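Local structure of hydrazine synthase subunit gamma (Candidatus Kuenenia stuttgartiensis, 5C2V) at residues Leu18-Arg32 against Phe132-Ala146. The protein catalyses, as a diheme subunit of the hydrazine synthase complex, the three-electron reduction of nitric oxide to hydroxylamine, the first half-reaction of hydrazine formation. Sequence-based numbering, arbitrary orientation.
Sequences LGREEPLTVPEVHFR and FVFRSENFSPMRLEA. With HEC (heme c), chain V.
R143, in the first turn of helix 141-152, reaches across to G19 and R20, tying 18-32 to the heme 1 lobe of this cytochrome c-like subunit. From CB its chain leaves with CG anti to the carbonyl carbon (chi1 -76°), which sets CG against L18 CB at 3.8 Å; CD passes G19 O. A bend at chi3 (-86°) then turns the guanidinium edge toward two successive carbonyls: NE donates to G19 O at 3.0 Å, and NH2 to R20 O at 2.9 Å. The second bond is the straighter one, 169° at the hydrogen, and lies in the carbonyl plane on a lone pair; NH1 is hydrogen-bonded to Q49 OE1. S140 is the N-cap of this helix, its OG accepting a weak bond from R143 N.

R20, extended, makes a two-pronged salt bridge to E137, NE to OE1 and NH2 to OE2, the second on the syn lone pair, while its NH1 bonds K393 O of the alpha subunit. L24 N donates to F139 O (2.8 Å), and L24 CD2 rests on P141 CG at 3.6 Å. T25 and E28 form a capping box on helix 26-30, E28 N to T25 OG1 and T25 N to E28 OE1. Near the start of 132-146, F134 CZ touches the heme methyl CMC at 3.5 Å. N138 ND2 bonds L24 O at 2.9 Å and also N398 OD1 of the alpha subunit.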
ATOM      1  N   LEU C  18      41.540 -23.630 -24.815  1.00 41.96           N
ATOM      2  CA  LEU C  18      40.743 -24.224 -25.882  1.00 42.59           C
ATOM      3  C   LEU C  18      39.415 -23.493 -26.034  1.00 55.59           C
ATOM      4  O   LEU C  18      38.864 -22.983 -25.060  1.00 49.30           O
ATOM      5  CB  LEU C  18      40.498 -25.709 -25.609  1.00 58.03           C
ATOM      6  CG  LEU C  18      41.736 -26.597 -25.467  1.00 64.17           C
ATOM      7  CD1 LEU C  18      41.341 -28.009 -25.071  1.00 52.96           C
ATOM      8  CD2 LEU C  18      42.545 -26.605 -26.755  1.00 46.26           C
ATOM      9  N   GLY C  19      38.904 -23.451 -27.259  1.00 53.24           N
ATOM     10  CA  GLY C  19      37.656 -22.765 -27.539  1.00 40.53           C
ATOM     11  C   GLY C  19      36.436 -23.511 -27.035  1.00 63.26           C
ATOM     12  O   GLY C  19      36.549 -24.579 -26.431  1.00 54.87           O
ATOM     13  N   ARG C  20      35.263 -22.938 -27.281  1.00 59.47           N
ATOM     14  CA  ARG C  20      34.003 -23.542 -26.865  1.00 45.06           C
ATOM     15  C   ARG C  20      33.643 -24.750 -27.721  1.00 48.59           C
ATOM     16  O   ARG C  20      33.353 -25.828 -27.200  1.00 52.64           O
ATOM     17  CB  ARG C  20      32.876 -22.510 -26.933  1.00 59.19           C
ATOM     18  CG  ARG C  20      31.536 -23.014 -26.436  1.00 40.84           C
ATOM     19  CD  ARG C  20      30.442 -22.005 -26.727  1.00 59.92           C
ATOM     20  NE  ARG C  20      29.183 -22.355 -26.078  1.00 63.49           N
ATOM     21  CZ  ARG C  20      28.057 -21.664 -26.220  1.00 49.27           C
ATOM     22  NH1 ARG C  20      28.030 -20.589 -26.994  1.00 53.44           N
ATOM     23  NH2 ARG C  20      26.957 -22.051 -25.590  1.00 48.08           N
ATOM     24  N   GLU C  21      33.670 -24.548 -29.037  1.00 57.58           N
ATOM     25  CA  GLU C  21      33.292 -25.566 -30.013  1.00 49.34           C
ATOM     26  C   GLU C  21      31.890 -26.116 -29.750  1.00 51.41           C
ATOM     27  O   GLU C  21      30.967 -25.358 -29.454  1.00 68.18           O
ATOM     28  CB  GLU C  21      34.319 -26.702 -30.027  1.00 51.18           C
ATOM     29  CG  GLU C  21      35.741 -26.235 -30.304  1.00 56.70           C
ATOM     30  CD  GLU C  21      36.663 -27.368 -30.709  1.00 60.39           C
ATOM     31  OE1 GLU C  21      37.594 -27.685 -29.938  1.00 60.24           O
ATOM     32  OE2 GLU C  21      36.461 -27.936 -31.802  1.00 58.41           O
ATOM     33  N   GLU C  22      31.734 -27.432 -29.861  1.00 54.90           N
ATOM     34  CA  GLU C  22      30.428 -28.061 -29.687  1.00 50.07           C
ATOM     35  C   GLU C  22      30.386 -28.956 -28.452  1.00 52.63           C
ATOM     36  O   GLU C  22      31.095 -29.961 -28.383  1.00 69.09           O
ATOM     37  CB  GLU C  22      30.055 -28.872 -30.931  1.00 34.43           C
ATOM     38  CG  GLU C  22      28.709 -29.576 -30.839  1.00 48.19           C
ATOM     39  CD  GLU C  22      27.542 -28.607 -30.800  1.00 70.41           C
ATOM     40  OE1 GLU C  22      26.842 -28.555 -29.767  1.00 56.92           O
ATOM     41  OE2 GLU C  22      27.320 -27.899 -31.806  1.00 57.31           O
ATOM     42  N   PRO C  23      29.554 -28.586 -27.467  1.00 60.55           N
ATOM     43  CA  PRO C  23      29.354 -29.341 -26.226  1.00 55.03           C
ATOM     44  C   PRO C  23      28.832 -30.751 -26.472  1.00 50.47           C
ATOM     45  O   PRO C  23      27.992 -30.958 -27.348  1.00 52.50           O
ATOM     46  CB  PRO C  23      28.312 -28.507 -25.470  1.00 47.38           C
ATOM     47  CG  PRO C  23      28.448 -27.138 -26.024  1.00 48.71           C
ATOM     48  CD  PRO C  23      28.801 -27.323 -27.467  1.00 57.69           C
ATOM     49  N   LEU C  24      29.331 -31.707 -25.697  1.00 47.72           N
ATOM     50  CA  LEU C  24      28.885 -33.089 -25.790  1.00 48.91           C
ATOM     51  C   LEU C  24      27.496 -33.271 -25.194  1.00 58.58           C
ATOM     52  O   LEU C  24      27.115 -32.567 -24.262  1.00 53.47           O
ATOM     53  CB  LEU C  24      29.872 -34.015 -25.073  1.00 53.63           C
ATOM     54  CG  LEU C  24      31.240 -34.234 -25.713  1.00 56.46           C
ATOM     55  CD1 LEU C  24      32.206 -34.829 -24.701  1.00 38.43           C
ATOM     56  CD2 LEU C  24      31.105 -35.143 -26.921  1.00 49.97           C
ATOM     57  N   THR C  25      26.733 -34.207 -25.748  1.00 52.07           N
ATOM     58  CA  THR C  25      25.511 -34.661 -25.098  1.00 45.60           C
ATOM     59  C   THR C  25      25.888 -35.664 -24.012  1.00 52.04           C
ATOM     60  O   THR C  25      26.960 -36.267 -24.070  1.00 60.50           O
ATOM     61  CB  THR C  25      24.528 -35.307 -26.090  1.00 48.30           C
ATOM     62  OG1 THR C  25      25.012 -36.597 -26.479  1.00 61.92           O
ATOM     63  CG2 THR C  25      24.357 -34.431 -27.322  1.00 47.98           C
ATOM     64  N   VAL C  26      25.024 -35.825 -23.016  1.00 46.09           N
ATOM     65  CA  VAL C  26      25.249 -36.819 -21.970  1.00 57.28           C
ATOM     66  C   VAL C  26      25.387 -38.249 -22.528  1.00 58.16           C
ATOM     67  O   VAL C  26      26.254 -39.001 -22.072  1.00 49.63           O
ATOM     68  CB  VAL C  26      24.125 -36.785 -20.906  1.00 49.80           C
ATOM     69  CG1 VAL C  26      24.370 -37.833 -19.830  1.00 55.90           C
ATOM     70  CG2 VAL C  26      24.029 -35.403 -20.288  1.00 44.07           C
ATOM     71  N   PRO C  27      24.546 -38.637 -23.513  1.00 49.97           N
ATOM     72  CA  PRO C  27      24.808 -39.948 -24.121  1.00 61.90           C
ATOM     73  C   PRO C  27      26.183 -40.037 -24.782  1.00 54.65           C
ATOM     74  O   PRO C  27      26.796 -41.104 -24.761  1.00 51.64           O
ATOM     75  CB  PRO C  27      23.698 -40.076 -25.168  1.00 56.97           C
ATOM     76  CG  PRO C  27      22.593 -39.253 -24.632  1.00 47.71           C
ATOM     77  CD  PRO C  27      23.258 -38.081 -23.973  1.00 48.56           C
ATOM     78  N   GLU C  28      26.654 -38.935 -25.358  1.00 41.17           N
ATOM     79  CA  GLU C  28      27.987 -38.897 -25.953  1.00 51.35           C
ATOM     80  C   GLU C  28      29.068 -39.049 -24.888  1.00 59.15           C
ATOM     81  O   GLU C  28      30.126 -39.625 -25.143  1.00 63.32           O
ATOM     82  CB  GLU C  28      28.201 -37.597 -26.734  1.00 49.19           C
ATOM     83  CG  GLU C  28      27.552 -37.575 -28.107  1.00 41.21           C
ATOM     84  CD  GLU C  28      27.777 -36.262 -28.833  1.00 60.84           C
ATOM     85  OE1 GLU C  28      27.704 -35.200 -28.181  1.00 68.66           O
ATOM     86  OE2 GLU C  28      28.034 -36.292 -30.055  1.00 51.20           O
ATOM     87  N   VAL C  29      28.800 -38.526 -23.696  1.00 49.95           N
ATOM     88  CA  VAL C  29      29.724 -38.664 -22.577  1.00 57.93           C
ATOM     89  C   VAL C  29      29.770 -40.114 -22.112  1.00 58.08           C
ATOM     90  O   VAL C  29      30.845 -40.672 -21.886  1.00 54.98           O
ATOM     91  CB  VAL C  29      29.332 -37.755 -21.398  1.00 46.61           C
ATOM     92  CG1 VAL C  29      30.222 -38.030 -20.193  1.00 32.69           C
ATOM     93  CG2 VAL C  29      29.417 -36.293 -21.807  1.00 58.14           C
ATOM     94  N   HIS C  30      28.596 -40.724 -21.980  1.00 54.88           N
ATOM     95  CA  HIS C  30      28.505 -42.136 -21.627  1.00 66.76           C
ATOM     96  C   HIS C  30      29.070 -43.007 -22.742  1.00 69.68           C
ATOM     97  O   HIS C  30      29.468 -44.150 -22.510  1.00 62.51           O
ATOM     98  CB  HIS C  30      27.056 -42.532 -21.337  1.00 55.88           C
ATOM     99  CG  HIS C  30      26.519 -41.974 -20.057  1.00 67.42           C
ATOM    100  ND1 HIS C  30      25.197 -42.097 -19.688  1.00 51.29           N
ATOM    101  CD2 HIS C  30      27.127 -41.290 -19.057  1.00 48.16           C
ATOM    102  CE1 HIS C  30      25.013 -41.513 -18.518  1.00 60.68           C
ATOM    103  NE2 HIS C  30      26.166 -41.017 -18.112  1.00 41.22           N
ATOM    104  N   PHE C  31      29.106 -42.459 -23.954  1.00 67.96           N
ATOM    105  CA  PHE C  31      29.613 -43.188 -25.109  1.00 60.03           C
ATOM    106  C   PHE C  31      31.120 -43.399 -25.026  1.00 60.94           C
ATOM    107  O   PHE C  31      31.664 -44.273 -25.701  1.00 56.12           O
ATOM    108  CB  PHE C  31      29.259 -42.463 -26.408  1.00 54.01           C
ATOM    109  CG  PHE C  31      29.666 -43.208 -27.649  1.00 61.52           C
ATOM    110  CD1 PHE C  31      28.949 -44.315 -28.074  1.00 67.77           C
ATOM    111  CD2 PHE C  31      30.766 -42.805 -28.388  1.00 66.68           C
ATOM    112  CE1 PHE C  31      29.321 -45.005 -29.214  1.00 60.61           C
ATOM    113  CE2 PHE C  31      31.143 -43.490 -29.529  1.00 68.73           C
ATOM    114  CZ  PHE C  31      30.420 -44.591 -29.942  1.00 53.83           C
ATOM    115  N   ARG C  32      31.803 -42.618 -24.195  1.00 59.74           N
ATOM    116  CA  ARG C  32      33.224 -42.860 -24.020  1.00 54.16           C
ATOM    117  C   ARG C  32      33.372 -43.800 -22.834  1.00 58.85           C
ATOM    118  O   ARG C  32      33.290 -43.387 -21.676  1.00 62.74           O
ATOM    119  CB  ARG C  32      33.971 -41.544 -23.790  1.00 47.87           C
ATOM    120  CG  ARG C  32      33.510 -40.414 -24.708  1.00 54.12           C
ATOM    121  CD  ARG C  32      33.822 -39.038 -24.132  1.00 56.99           C
ATOM    122  NE  ARG C  32      35.251 -38.742 -24.108  1.00 54.39           N
ATOM    123  CZ  ARG C  32      35.898 -38.109 -25.081  1.00 57.02           C
ATOM    124  NH1 ARG C  32      35.243 -37.705 -26.161  1.00 52.90           N
ATOM    125  NH2 ARG C  32      37.200 -37.880 -24.977  1.00 65.52           N
ATOM    126  N   PHE C 132      25.540 -33.015 -13.782  1.00 42.92           N
ATOM    127  CA  PHE C 132      25.146 -33.617 -12.510  1.00 32.33           C
ATOM    128  C   PHE C 132      25.680 -32.909 -11.263  1.00 40.96           C
ATOM    129  O   PHE C 132      25.291 -33.248 -10.145  1.00 35.61           O
ATOM    130  CB  PHE C 132      25.579 -35.087 -12.486  1.00 46.94           C
ATOM    131  CG  PHE C 132      24.905 -35.931 -13.533  1.00 45.72           C
ATOM    132  CD1 PHE C 132      25.356 -35.927 -14.843  1.00 36.55           C
ATOM    133  CD2 PHE C 132      23.817 -36.724 -13.208  1.00 38.83           C
ATOM    134  CE1 PHE C 132      24.738 -36.697 -15.808  1.00 35.46           C
ATOM    135  CE2 PHE C 132      23.194 -37.498 -14.170  1.00 37.45           C
ATOM    136  CZ  PHE C 132      23.657 -37.484 -15.472  1.00 48.79           C
ATOM    137  N   VAL C 133      26.558 -31.926 -11.444  1.00 39.56           N
ATOM    138  CA  VAL C 133      27.118 -31.198 -10.305  1.00 34.05           C
ATOM    139  C   VAL C 133      27.094 -29.685 -10.514  1.00 45.62           C
ATOM    140  O   VAL C 133      26.390 -28.962  -9.810  1.00 46.13           O
ATOM    141  CB  VAL C 133      28.567 -31.639 -10.003  1.00 43.86           C
ATOM    142  CG1 VAL C 133      29.176 -30.761  -8.916  1.00 30.61           C
ATOM    143  CG2 VAL C 133      28.602 -33.102  -9.585  1.00 29.20           C
ATOM    144  N   PHE C 134      27.878 -29.219 -11.482  1.00 39.99           N
ATOM    145  CA  PHE C 134      28.000 -27.793 -11.769  1.00 35.57           C
ATOM    146  C   PHE C 134      26.700 -27.200 -12.304  1.00 50.52           C
ATOM    147  O   PHE C 134      26.449 -26.005 -12.145  1.00 46.42           O
ATOM    148  CB  PHE C 134      29.126 -27.547 -12.776  1.00 37.38           C
ATOM    149  CG  PHE C 134      30.506 -27.705 -12.203  1.00 47.59           C
ATOM    150  CD1 PHE C 134      31.127 -28.944 -12.176  1.00 46.91           C
ATOM    151  CD2 PHE C 134      31.190 -26.608 -11.704  1.00 46.79           C
ATOM    152  CE1 PHE C 134      32.400 -29.086 -11.654  1.00 41.99           C
ATOM    153  CE2 PHE C 134      32.463 -26.744 -11.181  1.00 57.59           C
ATOM    154  CZ  PHE C 134      33.069 -27.984 -11.156  1.00 55.84           C
ATOM    155  N   ARG C 135      25.890 -28.045 -12.937  1.00 47.17           N
ATOM    156  CA  ARG C 135      24.644 -27.626 -13.579  1.00 42.95           C
ATOM    157  C   ARG C 135      24.907 -26.538 -14.617  1.00 40.72           C
ATOM    158  O   ARG C 135      24.190 -25.539 -14.684  1.00 44.16           O
ATOM    159  CB  ARG C 135      23.628 -27.143 -12.542  1.00 37.82           C
ATOM    160  CG  ARG C 135      23.492 -28.059 -11.338  1.00 40.39           C
ATOM    161  CD  ARG C 135      23.093 -29.472 -11.737  1.00 36.36           C
ATOM    162  NE  ARG C 135      22.887 -30.325 -10.569  1.00 32.18           N
ATOM    163  CZ  ARG C 135      22.325 -31.529 -10.608  1.00 38.02           C
ATOM    164  NH1 ARG C 135      21.907 -32.032 -11.762  1.00 31.70           N
ATOM    165  NH2 ARG C 135      22.178 -32.230  -9.491  1.00 34.92           N
ATOM    166  N   SER C 136      25.945 -26.745 -15.423  1.00 33.93           N
ATOM    167  CA  SER C 136      26.313 -25.805 -16.475  1.00 35.54           C
ATOM    168  C   SER C 136      26.441 -26.524 -17.817  1.00 41.72           C
ATOM    169  O   SER C 136      26.111 -27.705 -17.929  1.00 40.76           O
ATOM    170  CB  SER C 136      27.621 -25.091 -16.128  1.00 39.90           C
ATOM    171  OG  SER C 136      27.923 -24.083 -17.077  1.00 39.03           O
ATOM    172  N   GLU C 137      26.908 -25.804 -18.832  1.00 37.71           N
ATOM    173  CA  GLU C 137      27.051 -26.363 -20.174  1.00 43.04           C
ATOM    174  C   GLU C 137      28.077 -27.493 -20.213  1.00 49.76           C
ATOM    175  O   GLU C 137      29.124 -27.418 -19.567  1.00 47.62           O
ATOM    176  CB  GLU C 137      27.446 -25.268 -21.165  1.00 44.80           C
ATOM    177  CG  GLU C 137      27.375 -25.693 -22.622  1.00 43.64           C
ATOM    178  CD  GLU C 137      27.630 -24.544 -23.576  1.00 47.77           C
ATOM    179  OE1 GLU C 137      28.673 -23.870 -23.433  1.00 50.13           O
ATOM    180  OE2 GLU C 137      26.784 -24.308 -24.464  1.00 43.24           O
ATOM    181  N   ASN C 138      27.769 -28.538 -20.976  1.00 52.60           N
ATOM    182  CA  ASN C 138      28.655 -29.688 -21.107  1.00 42.03           C
ATOM    183  C   ASN C 138      29.959 -29.345 -21.819  1.00 47.32           C
ATOM    184  O   ASN C 138      30.032 -28.379 -22.578  1.00 46.68           O
ATOM    185  CB  ASN C 138      27.951 -30.821 -21.855  1.00 41.36           C
ATOM    186  CG  ASN C 138      26.853 -31.469 -21.037  1.00 44.61           C
ATOM    187  OD1 ASN C 138      26.918 -31.505 -19.809  1.00 54.99           O
ATOM    188  ND2 ASN C 138      25.839 -31.991 -21.717  1.00 41.68           N
ATOM    189  N   PHE C 139      30.986 -30.151 -21.567  1.00 53.82           N
ATOM    190  CA  PHE C 139      32.293 -29.954 -22.182  1.00 50.12           C
ATOM    191  C   PHE C 139      32.309 -30.399 -23.640  1.00 49.28           C
ATOM    192  O   PHE C 139      31.578 -31.309 -24.032  1.00 50.12           O
ATOM    193  CB  PHE C 139      33.369 -30.718 -21.408  1.00 35.30           C
ATOM    194  CG  PHE C 139      33.566 -30.234 -20.001  1.00 43.82           C
ATOM    195  CD1 PHE C 139      33.518 -28.883 -19.703  1.00 48.24           C
ATOM    196  CD2 PHE C 139      33.798 -31.134 -18.975  1.00 33.24           C
ATOM    197  CE1 PHE C 139      33.703 -28.439 -18.407  1.00 31.22           C
ATOM    198  CE2 PHE C 139      33.982 -30.697 -17.677  1.00 51.57           C
ATOM    199  CZ  PHE C 139      33.933 -29.347 -17.393  1.00 41.99           C
ATOM    200  N   SER C 140      33.146 -29.746 -24.437  1.00 55.74           N
ATOM    201  CA  SER C 140      33.429 -30.205 -25.789  1.00 56.19           C
ATOM    202  C   SER C 140      34.316 -31.446 -25.692  1.00 50.06           C
ATOM    203  O   SER C 140      34.936 -31.673 -24.651  1.00 52.92           O
ATOM    204  CB  SER C 140      34.108 -29.100 -26.606  1.00 40.46           C
ATOM    205  OG  SER C 140      35.375 -28.770 -26.065  1.00 40.45           O
ATOM    206  N   PRO C 141      34.368 -32.262 -26.759  1.00 57.49           N
ATOM    207  CA  PRO C 141      35.227 -33.454 -26.730  1.00 52.75           C
ATOM    208  C   PRO C 141      36.683 -33.122 -26.402  1.00 53.07           C
ATOM    209  O   PRO C 141      37.315 -33.805 -25.590  1.00 47.71           O
ATOM    210  CB  PRO C 141      35.109 -34.005 -28.153  1.00 48.09           C
ATOM    211  CG  PRO C 141      33.792 -33.521 -28.638  1.00 51.62           C
ATOM    212  CD  PRO C 141      33.581 -32.178 -28.003  1.00 53.68           C
ATOM    213  N   MET C 142      37.190 -32.064 -27.025  1.00 40.99           N
ATOM    214  CA  MET C 142      38.582 -31.660 -26.867  1.00 35.93           C
ATOM    215  C   MET C 142      38.903 -31.251 -25.432  1.00 57.16           C
ATOM    216  O   MET C 142      39.892 -31.704 -24.857  1.00 59.68           O
ATOM    217  CB  MET C 142      38.910 -30.511 -27.821  1.00 53.58           C
ATOM    218  CG  MET C 142      40.394 -30.317 -28.076  1.00 76.62           C
ATOM    219  SD  MET C 142      41.130 -31.738 -28.908  1.00 74.20           S
ATOM    220  CE  MET C 142      42.821 -31.182 -29.102  1.00 73.34           C
ATOM    221  N   ARG C 143      38.063 -30.392 -24.860  1.00 49.06           N
ATOM    222  CA  ARG C 143      38.282 -29.904 -23.502  1.00 45.65           C
ATOM    223  C   ARG C 143      38.171 -31.030 -22.478  1.00 38.34           C
ATOM    224  O   ARG C 143      38.920 -31.066 -21.497  1.00 48.01           O
ATOM    225  CB  ARG C 143      37.295 -28.779 -23.171  1.00 50.42           C
ATOM    226  CG  ARG C 143      37.657 -27.449 -23.821  1.00 58.08           C
ATOM    227  CD  ARG C 143      36.788 -26.299 -23.328  1.00 51.29           C
ATOM    228  NE  ARG C 143      35.535 -26.184 -24.071  1.00 58.14           N
ATOM    229  CZ  ARG C 143      34.332 -26.401 -23.551  1.00 48.77           C
ATOM    230  NH1 ARG C 143      34.208 -26.740 -22.275  1.00 29.42           N
ATOM    231  NH2 ARG C 143      33.250 -26.271 -24.307  1.00 36.18           N
ATOM    232  N   LEU C 144      37.244 -31.953 -22.711  1.00 42.17           N
ATOM    233  CA  LEU C 144      37.101 -33.113 -21.841  1.00 48.39           C
ATOM    234  C   LEU C 144      38.353 -33.979 -21.899  1.00 52.25           C
ATOM    235  O   LEU C 144      38.904 -34.353 -20.863  1.00 44.06           O
ATOM    236  CB  LEU C 144      35.871 -33.937 -22.224  1.00 39.65           C
ATOM    237  CG  LEU C 144      35.630 -35.184 -21.369  1.00 50.26           C
ATOM    238  CD1 LEU C 144      35.605 -34.827 -19.889  1.00 37.76           C
ATOM    239  CD2 LEU C 144      34.340 -35.882 -21.775  1.00 33.43           C
ATOM    240  N   GLU C 145      38.804 -34.284 -23.114  1.00 44.83           N
ATOM    241  CA  GLU C 145      40.005 -35.095 -23.298  1.00 60.47           C
ATOM    242  C   GLU C 145      41.217 -34.445 -22.636  1.00 58.07           C
ATOM    243  O   GLU C 145      42.026 -35.124 -22.007  1.00 51.78           O
ATOM    244  CB  GLU C 145      40.282 -35.327 -24.784  1.00 52.32           C
ATOM    245  CG  GLU C 145      41.484 -36.223 -25.046  1.00 71.58           C
ATOM    246  CD  GLU C 145      41.775 -36.404 -26.522  1.00 80.31           C
ATOM    247  OE1 GLU C 145      41.048 -35.817 -27.351  1.00 87.42           O
ATOM    248  OE2 GLU C 145      42.732 -37.136 -26.852  1.00 69.07           O
ATOM    249  N   ALA C 146      41.329 -33.127 -22.776  1.00 55.78           N
ATOM    250  CA  ALA C 146      42.419 -32.378 -22.161  1.00 42.00           C
ATOM    251  C   ALA C 146      42.357 -32.473 -20.640  1.00 51.73           C
ATOM    252  O   ALA C 146      43.379 -32.666 -19.973  1.00 52.97           O
ATOM    253  CB  ALA C 146      42.380 -30.924 -22.604  1.00 42.97           C
TER
HETATM  254 FE   HEC V 404      35.199 -34.668  -8.483  1.00 42.81          FE
HETATM  255  CHA HEC V 404      35.387 -37.960  -7.517  1.00 53.24           C
HETATM  256  CHB HEC V 404      37.436 -35.282 -10.982  1.00 64.68           C
HETATM  257  CHC HEC V 404      34.827 -31.429  -9.614  1.00 42.51           C
HETATM  258  CHD HEC V 404      33.584 -33.816  -5.584  1.00 51.73           C
HETATM  259  NA  HEC V 404      36.199 -36.338  -9.154  1.00 52.30           N
HETATM  260  C1A HEC V 404      36.198 -37.587  -8.567  1.00 42.87           C
HETATM  261  C2A HEC V 404      37.193 -38.406  -9.241  1.00 60.25           C
HETATM  262  C3A HEC V 404      37.753 -37.656 -10.203  1.00 61.53           C
HETATM  263  C4A HEC V 404      37.139 -36.345 -10.161  1.00 49.49           C
HETATM  264  CMA HEC V 404      38.859 -38.068 -11.203  1.00 40.06           C
HETATM  265  CAA HEC V 404      37.513 -39.885  -8.903  1.00 48.03           C
HETATM  266  CBA HEC V 404      38.956 -40.058  -8.429  1.00 55.47           C
HETATM  267  CGA HEC V 404      39.241 -41.511  -8.151  1.00 66.94           C
HETATM  268  O1A HEC V 404      38.295 -42.337  -8.222  1.00 61.61           O
HETATM  269  O2A HEC V 404      40.419 -41.844  -7.856  1.00 61.50           O
HETATM  270  NB  HEC V 404      36.083 -33.510  -9.952  1.00 36.01           N
HETATM  271  C1B HEC V 404      36.780 -34.069 -11.005  1.00 42.37           C
HETATM  272  C2B HEC V 404      36.694 -33.164 -12.133  1.00 43.32           C
HETATM  273  C3B HEC V 404      35.981 -32.096 -11.755  1.00 51.96           C
HETATM  274  C4B HEC V 404      35.579 -32.294 -10.377  1.00 54.55           C
HETATM  275  CMB HEC V 404      37.346 -33.408 -13.511  1.00 39.50           C
HETATM  276  CAB HEC V 404      35.619 -30.860 -12.612  1.00 28.74           C
HETATM  277  CBB HEC V 404      34.599 -31.231 -13.711  1.00 51.61           C
HETATM  278  NC  HEC V 404      34.376 -32.931  -7.729  1.00 53.14           N
HETATM  279  C1C HEC V 404      34.296 -31.714  -8.374  1.00 39.04           C
HETATM  280  C2C HEC V 404      33.443 -30.844  -7.590  1.00 41.89           C
HETATM  281  C3C HEC V 404      33.217 -31.453  -6.419  1.00 41.76           C
HETATM  282  C4C HEC V 404      33.722 -32.812  -6.519  1.00 41.12           C
HETATM  283  CMC HEC V 404      33.250 -29.337  -7.881  1.00 42.42           C
HETATM  284  CAC HEC V 404      32.421 -30.881  -5.222  1.00 43.48           C
HETATM  285  CBC HEC V 404      30.931 -30.722  -5.598  1.00 30.91           C
HETATM  286  ND  HEC V 404      34.641 -35.717  -6.773  1.00 26.76           N
HETATM  287  C1D HEC V 404      33.834 -35.161  -5.780  1.00 45.14           C
HETATM  288  C2D HEC V 404      33.288 -36.232  -4.977  1.00 43.45           C
HETATM  289  C3D HEC V 404      33.852 -37.525  -5.579  1.00 34.66           C
HETATM  290  C4D HEC V 404      34.680 -37.109  -6.690  1.00 50.09           C
HETATM  291  CMD HEC V 404      32.339 -36.100  -3.767  1.00 44.54           C
HETATM  292  CAD HEC V 404      33.584 -38.968  -5.108  1.00 44.86           C
HETATM  293  CBD HEC V 404      32.256 -39.432  -5.701  1.00 50.34           C
HETATM  294  CGD HEC V 404      31.978 -40.848  -5.274  1.00 61.98           C
HETATM  295  O1D HEC V 404      30.922 -41.403  -5.675  1.00 55.51           O
HETATM  296  O2D HEC V 404      32.814 -41.420  -4.531  1.00 52.96           O
HETATM  297  O   HOH W   1      37.125 -27.176 -27.482  1.00 44.31           O
HETATM  298  O   HOH W   2      33.445 -35.391  -9.375  1.00 37.07           O